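Local atomic coordinates of transcobalamin-1 (Homo sapiens, PDB entry 4KKI), a protein that binds vitamin B12 (cobalamin) with femtomolar affinity and protects it from the acidic environment of the stomach. Residues A[87-92]-A[125-129]; A[95-99]-A[118-122]; A[136-142]-A[396-400]. All coordinates share one frame. Residues are numbered along the deposited sequence.

Contact 1. Residues A[87-92]-A[125-129]; sequences LSDVSS and KFQAE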
# COMPACT_ATOMS: atom_id res chain seq x y z
N LEU A 87 -6.80 -15.37 13.50
CA LEU A 87 -5.61 -15.65 12.71
C LEU A 87 -5.93 -16.29 11.36
O LEU A 87 -5.23 -16.06 10.37
CB LEU A 87 -4.65 -16.55 13.50
CG LEU A 87 -3.28 -16.84 12.87
CD1 LEU A 87 -2.57 -15.55 12.49
CD2 LEU A 87 -2.43 -17.66 13.83
N SER A 88 -7.00 -17.08 11.33
CA SER A 88 -7.39 -17.79 10.12
C SER A 88 -7.94 -16.85 9.05
O SER A 88 -7.83 -17.13 7.85
CB SER A 88 -8.41 -18.88 10.45
OG SER A 88 -8.77 -19.61 9.29
N ASP A 89 -8.52 -15.74 9.48
CA ASP A 89 -9.12 -14.77 8.56
C ASP A 89 -8.14 -13.68 8.12
O ASP A 89 -8.41 -12.93 7.18
CB ASP A 89 -10.37 -14.14 9.18
CG ASP A 89 -11.48 -15.15 9.38
OD1 ASP A 89 -11.56 -16.12 8.60
OD2 ASP A 89 -12.28 -14.98 10.33
N VAL A 90 -7.00 -13.59 8.80
CA VAL A 90 -5.99 -12.59 8.47
C VAL A 90 -5.38 -12.88 7.10
O VAL A 90 -4.93 -13.99 6.84
CB VAL A 90 -4.87 -12.56 9.54
CG1 VAL A 90 -3.71 -11.70 9.07
CG2 VAL A 90 -5.42 -12.05 10.86
N SER A 91 -5.37 -11.88 6.23
CA SER A 91 -4.84 -12.07 4.88
C SER A 91 -3.34 -12.27 4.93
O SER A 91 -2.68 -11.85 5.88
CB SER A 91 -5.18 -10.88 3.98
OG SER A 91 -4.27 -9.82 4.19
N SER A 92 -2.79 -12.90 3.89
CA SER A 92 -1.36 -13.14 3.80
C SER A 92 -0.57 -11.83 3.92
O SER A 92 0.41 -11.76 4.66
CB SER A 92 -1.01 -13.86 2.50
OG SER A 92 -1.41 -13.11 1.37
N LYS A 125 -0.36 -19.27 4.18
CA LYS A 125 -1.22 -18.25 3.58
C LYS A 125 -0.73 -17.87 2.19
O LYS A 125 -1.53 -17.65 1.28
CB LYS A 125 -1.30 -17.01 4.48
CG LYS A 125 -2.07 -17.23 5.77
CD LYS A 125 -2.20 -15.95 6.57
CE LYS A 125 -2.92 -16.19 7.89
NZ LYS A 125 -4.31 -16.69 7.68
N PHE A 126 0.59 -17.81 2.03
CA PHE A 126 1.17 -17.51 0.73
C PHE A 126 0.89 -18.63 -0.27
O PHE A 126 0.62 -18.38 -1.44
CB PHE A 126 2.68 -17.27 0.85
CG PHE A 126 3.39 -17.15 -0.47
CD1 PHE A 126 3.20 -16.05 -1.28
CD2 PHE A 126 4.25 -18.15 -0.89
CE1 PHE A 126 3.85 -15.94 -2.49
CE2 PHE A 126 4.91 -18.05 -2.11
CZ PHE A 126 4.71 -16.94 -2.91
N GLN A 127 0.94 -19.87 0.22
CA GLN A 127 0.66 -21.02 -0.63
C GLN A 127 -0.82 -21.08 -0.99
O GLN A 127 -1.19 -21.57 -2.06
CB GLN A 127 1.09 -22.32 0.06
CG GLN A 127 1.11 -23.53 -0.86
CD GLN A 127 2.11 -23.39 -1.99
OE1 GLN A 127 3.13 -22.72 -1.85
NE2 GLN A 127 1.81 -24.03 -3.12
N ALA A 128 -1.67 -20.56 -0.11
CA ALA A 128 -3.10 -20.50 -0.38
C ALA A 128 -3.38 -19.51 -1.50
O ALA A 128 -4.27 -19.73 -2.32
CB ALA A 128 -3.87 -20.12 0.88
N GLU A 129 -2.61 -18.43 -1.54
CA GLU A 129 -2.70 -17.46 -2.62
C GLU A 129 -2.36 -18.13 -3.95
O GLU A 129 -3.05 -17.94 -4.95
CB GLU A 129 -1.73 -16.29 -2.39
CG GLU A 129 -1.99 -15.49 -1.12
CD GLU A 129 -3.01 -14.38 -1.33
OE1 GLU A 129 -3.56 -14.28 -2.44
OE2 GLU A 129 -3.25 -13.60 -0.38
O HOH W 1 -5.84 -17.79 5.49
O HOH W 2 -4.52 -13.82 1.79

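Contact 2. Residues A[95-99]-A[118-122]; sequences LALII and LIDKL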
# COMPACT_ATOMS: atom_id res chain seq x y z
N LEU A 95 -0.50 -10.47 7.51
CA LEU A 95 0.43 -11.22 8.33
C LEU A 95 1.87 -10.86 7.96
O LEU A 95 2.74 -10.78 8.83
CB LEU A 95 0.20 -12.73 8.16
CG LEU A 95 1.14 -13.63 8.97
CD1 LEU A 95 1.09 -13.25 10.44
CD2 LEU A 95 0.78 -15.10 8.78
N ALA A 96 2.11 -10.64 6.67
CA ALA A 96 3.42 -10.22 6.19
C ALA A 96 3.85 -8.92 6.85
O ALA A 96 4.98 -8.79 7.32
CB ALA A 96 3.42 -10.09 4.68
N LEU A 97 2.94 -7.94 6.89
CA LEU A 97 3.23 -6.66 7.53
C LEU A 97 3.48 -6.82 9.02
O LEU A 97 4.32 -6.12 9.60
CB LEU A 97 2.10 -5.66 7.29
CG LEU A 97 2.02 -5.03 5.90
CD1 LEU A 97 0.79 -4.15 5.78
CD2 LEU A 97 3.28 -4.22 5.61
N ILE A 98 2.74 -7.73 9.65
CA ILE A 98 2.92 -8.00 11.07
C ILE A 98 4.33 -8.49 11.34
O ILE A 98 5.01 -8.00 12.24
CB ILE A 98 1.89 -9.02 11.59
CG1 ILE A 98 0.51 -8.38 11.65
CG2 ILE A 98 2.29 -9.54 12.97
CD1 ILE A 98 -0.58 -9.32 12.11
N ILE A 99 4.77 -9.46 10.54
CA ILE A 99 6.10 -10.02 10.68
C ILE A 99 7.17 -8.95 10.43
O ILE A 99 8.15 -8.87 11.17
CB ILE A 99 6.30 -11.21 9.71
CG1 ILE A 99 5.32 -12.33 10.05
CG2 ILE A 99 7.74 -11.72 9.78
CD1 ILE A 99 5.38 -13.53 9.12
N LEU A 118 4.61 -17.30 13.17
CA LEU A 118 4.00 -16.46 12.14
C LEU A 118 4.61 -16.69 10.77
O LEU A 118 3.92 -16.56 9.75
CB LEU A 118 4.11 -14.98 12.53
CG LEU A 118 3.43 -14.60 13.85
CD1 LEU A 118 3.48 -13.10 14.08
CD2 LEU A 118 2.00 -15.11 13.88
N ILE A 119 5.89 -17.02 10.74
CA ILE A 119 6.58 -17.30 9.48
C ILE A 119 5.99 -18.55 8.84
O ILE A 119 5.70 -18.57 7.65
CB ILE A 119 8.10 -17.48 9.69
CG1 ILE A 119 8.74 -16.17 10.13
CG2 ILE A 119 8.76 -17.98 8.42
CD1 ILE A 119 10.24 -16.27 10.35
N ASP A 120 5.80 -19.59 9.66
CA ASP A 120 5.18 -20.82 9.19
C ASP A 120 3.77 -20.54 8.68
O ASP A 120 3.35 -21.07 7.65
CB ASP A 120 5.15 -21.87 10.31
CG ASP A 120 6.53 -22.40 10.65
OD1 ASP A 120 7.52 -21.69 10.39
OD2 ASP A 120 6.62 -23.52 11.19
N LYS A 121 3.04 -19.69 9.40
CA LYS A 121 1.67 -19.35 9.02
C LYS A 121 1.65 -18.57 7.71
O LYS A 121 0.74 -18.74 6.89
CB LYS A 121 0.97 -18.57 10.13
CG LYS A 121 0.56 -19.42 11.33
CD LYS A 121 -0.52 -20.42 10.94
CE LYS A 121 -0.79 -21.41 12.07
NZ LYS A 121 -1.17 -20.74 13.34
N LEU A 122 2.65 -17.71 7.53
CA LEU A 122 2.76 -16.92 6.31
C LEU A 122 3.03 -17.82 5.10
O LEU A 122 2.53 -17.56 4.01
CB LEU A 122 3.85 -15.87 6.45
CG LEU A 122 4.02 -14.94 5.24
CD1 LEU A 122 2.73 -14.20 4.95
CD2 LEU A 122 5.16 -13.96 5.46

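Contact 3. Residues A[136-142]-A[396-400]; sequences HNGTPLT and NNDRT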
# COMPACT_ATOMS: atom_id res chain seq x y z
N HIS A 136 -8.41 -20.43 -9.81
CA HIS A 136 -9.21 -19.31 -10.31
C HIS A 136 -8.55 -18.46 -11.40
O HIS A 136 -8.53 -17.23 -11.30
CB HIS A 136 -9.65 -18.41 -9.16
CG HIS A 136 -10.81 -18.95 -8.38
ND1 HIS A 136 -10.66 -19.84 -7.34
CD2 HIS A 136 -12.14 -18.72 -8.49
CE1 HIS A 136 -11.84 -20.13 -6.83
NE2 HIS A 136 -12.76 -19.46 -7.51
N ASN A 137 -8.01 -19.12 -12.42
CA ASN A 137 -7.57 -18.43 -13.63
C ASN A 137 -6.47 -17.37 -13.41
O ASN A 137 -6.35 -16.42 -14.17
CB ASN A 137 -8.78 -17.82 -14.36
CG ASN A 137 -8.52 -17.56 -15.83
OD1 ASN A 137 -7.76 -18.27 -16.48
ND2 ASN A 137 -9.17 -16.53 -16.37
N GLY A 138 -5.69 -17.56 -12.35
CA GLY A 138 -4.55 -16.70 -12.08
C GLY A 138 -4.81 -15.58 -11.09
O GLY A 138 -3.93 -14.77 -10.82
N THR A 139 -6.02 -15.53 -10.54
CA THR A 139 -6.36 -14.51 -9.54
C THR A 139 -6.07 -15.02 -8.13
O THR A 139 -6.60 -16.05 -7.72
CB THR A 139 -7.84 -14.09 -9.63
OG1 THR A 139 -8.14 -13.69 -10.97
CG2 THR A 139 -8.12 -12.93 -8.70
N PRO A 140 -5.22 -14.30 -7.38
CA PRO A 140 -4.92 -14.69 -6.00
C PRO A 140 -6.10 -14.41 -5.08
O PRO A 140 -7.11 -13.86 -5.53
CB PRO A 140 -3.74 -13.79 -5.64
CG PRO A 140 -3.90 -12.59 -6.51
CD PRO A 140 -4.48 -13.10 -7.80
N LEU A 141 -5.98 -14.80 -3.82
CA LEU A 141 -7.01 -14.52 -2.83
C LEU A 141 -7.13 -13.01 -2.62
O LEU A 141 -8.22 -12.49 -2.44
CB LEU A 141 -6.68 -15.21 -1.50
CG LEU A 141 -6.91 -16.72 -1.46
CD1 LEU A 141 -6.39 -17.32 -0.16
CD2 LEU A 141 -8.39 -17.03 -1.64
N THR A 142 -5.98 -12.33 -2.64
CA THR A 142 -5.95 -10.89 -2.49
C THR A 142 -5.44 -10.20 -3.76
O THR A 142 -6.22 -9.89 -4.66
CB THR A 142 -5.08 -10.46 -1.30
OG1 THR A 142 -3.73 -10.92 -1.49
CG2 THR A 142 -5.62 -11.06 -0.01
N ASN A 396 -13.78 -10.42 -5.75
CA ASN A 396 -12.35 -10.58 -5.97
C ASN A 396 -12.04 -11.57 -7.10
O ASN A 396 -11.25 -11.26 -7.99
CB ASN A 396 -11.66 -11.01 -4.68
CG ASN A 396 -10.26 -10.43 -4.55
OD1 ASN A 396 -9.48 -10.43 -5.50
ND2 ASN A 396 -9.95 -9.91 -3.37
N ASN A 397 -12.66 -12.74 -7.05
CA ASN A 397 -12.45 -13.75 -8.08
C ASN A 397 -12.94 -13.29 -9.45
O ASN A 397 -12.35 -13.61 -10.47
CB ASN A 397 -13.11 -15.08 -7.69
CG ASN A 397 -12.33 -15.83 -6.63
OD1 ASN A 397 -11.10 -15.86 -6.65
ND2 ASN A 397 -13.04 -16.44 -5.69
N ASP A 398 -14.03 -12.52 -9.45
CA ASP A 398 -14.55 -11.95 -10.68
C ASP A 398 -13.73 -10.75 -11.13
O ASP A 398 -13.91 -10.23 -12.23
CB ASP A 398 -16.02 -11.55 -10.52
CG ASP A 398 -16.93 -12.73 -10.26
OD1 ASP A 398 -16.59 -13.85 -10.70
OD2 ASP A 398 -17.99 -12.54 -9.63
N ARG A 399 -12.82 -10.32 -10.25
CA ARG A 399 -11.94 -9.18 -10.53
C ARG A 399 -12.76 -7.92 -10.81
O ARG A 399 -12.41 -7.11 -11.68
CB ARG A 399 -10.99 -9.50 -11.69
CG ARG A 399 -10.32 -10.86 -11.58
CD ARG A 399 -9.39 -11.17 -12.74
NE ARG A 399 -8.07 -10.56 -12.58
CZ ARG A 399 -7.62 -9.54 -13.31
NH1 ARG A 399 -8.38 -9.03 -14.27
NH2 ARG A 399 -6.41 -9.05 -13.09
N THR A 400 -13.85 -7.75 -10.07
CA THR A 400 -14.74 -6.61 -10.25
C THR A 400 -14.72 -5.72 -9.02
O THR A 400 -14.51 -6.19 -7.90
CB THR A 400 -16.19 -7.07 -10.49
OG1 THR A 400 -16.66 -7.77 -9.33
CG2 THR A 400 -16.27 -7.99 -11.69
O HOH W 3 -10.19 -13.87 -5.37

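Contact 1. Residues A[87-92]-A[125-129]
K125 reaches from helix 118-135 into the turn that precedes helix 92-102, and its ammonium NZ donates to two backbone carbonyls, L87 O and V90 O, each at 2.9 Å. Water 1 takes a third bond from K125 NZ at 2.9 Å and donates to S88 O at 3.2 Å, so the lysine gathers three carbonyls of one turn, one of them through solvent. Within that turn V90 N returns only a weak bond to L87 O, at 3.4 Å. A second polar cluster lies at the first residue of helix 92-102: S92 OG has both E129 OE2, at 2.6 Å, and D150 of helix 144-156 as possible acceptors for its one proton, while water 2 accepts from S92 N at 2.9 Å and donates to E129 OE2 at 2.5 Å. E129 OE2 is also bonded to T142. Between the two clusters the backbones come closest, with S92 CA and K125 CA 5.1 Å apart and S92 CB packed on K125 CB at 3.7 Å. The K125 chain is extended through CG and CD, then turns at CE to bring NZ to the carbonyls; its CE lies 4.4 Å from V90 CB and its CD 4.2 Å from S91 O. S91 points away from helix 118-135, bonding through OG to Q146, a cobalamin-binding residue, and its side chain comes within about 4 Å of cyanocobalamin at the nearest atoms. It is the N-cap of helix 92-102 in the alpha6-alpha6 barrel: its side chain caps a backbone NH of the first turn and E94 OE1 bonds back to S91 N, as in a capping box.

Contact 2. Residues A[95-99]-A[118-122]
L118, in the first turn of helix 118-135, meets three residues of helix 92-102: its CD2 lies 4.0 Å from L95 CD1, its CD1 3.9 Å from I98 CG2, and its O 3.4 Å from I99 CD1. I119 points away yet still brushes I99, CG1 to CD1 at 4.4 Å, and touches I113 and Y114 of helix 111-115. K121 offers its aliphatic base, CB to L95 CD2 at 3.7 Å, while its ammonium end leads away. One turn after L118, L122 has its N 3.4 Å from L95 CD2, its CD2 3.7 Å from I99 CD1, and its CD1 4.2 Å from A96 CB; it also packs on helix 144-156. L95 and I99 thus face L122 and L118 in reverse order, in a roughly antiparallel helix pair of the alpha6-alpha6 barrel, with N-to-C directions 153° apart over these short segments and axes 10.0 Å apart at closest approach. Leucine, isoleucine, alanine and the base of K121 meet each other and the facing backbone by van der Waals contact, with no hydrogen bond between the segments.

Contact 3. Residues A[136-142]-A[396-400]
H136 lays one face of its imidazole over the amide of N397, CD2 to CG at 3.4 Å, at the interface between the alpha and beta domains. Deeper in, T139 sits against the type I turn 396-399: its CG2 is 3.6 Å from N396 O, and its OG1 3.3 Å from R399 CD, near the plane of the guanidinium. T139 is itself placed by a type I' turn, closed by T139 N to H136 O at 3.1 Å, with G138 at a backbone conformation where a CB would clash with the preceding carbonyl. Water 3 spans the gap, donating to P140 O at 3.1 Å and to N397 OD1 at 2.5 Å. N396 lines the cobalamin pocket, its side chain about 4 Å from cyanocobalamin at the nearest atoms, and T142 O is hydrogen-bonded to the same ligand. Lacking any direct hydrogen bond between the segments, the domains meet here through close fit and a bridging water, beside the cobalamin that both of them touch.

Contacts 1 and 2 share helix 118-135 and lie about 9 Å apart between centres. Contact 2 is nested within the chain loop that contact 1 closes, and they touch directly where K125 CD meets L95 CD2 at 3.8 Å. Contact 3 comes later, in series: its first segment follows helix 118-135, while its second belongs to the beta domain, 254 residues on. Its centre is about 15 Å from that of contact 1 and about 22 Å from that of contact 2. E129 joins contacts 1 and 3, with E129 OE2 2.9 Å from T142 OG1. Helix 118-135 and the loop after it thus connect the barrel's helix packing with the interface where the alpha and beta domains enclose cobalamin.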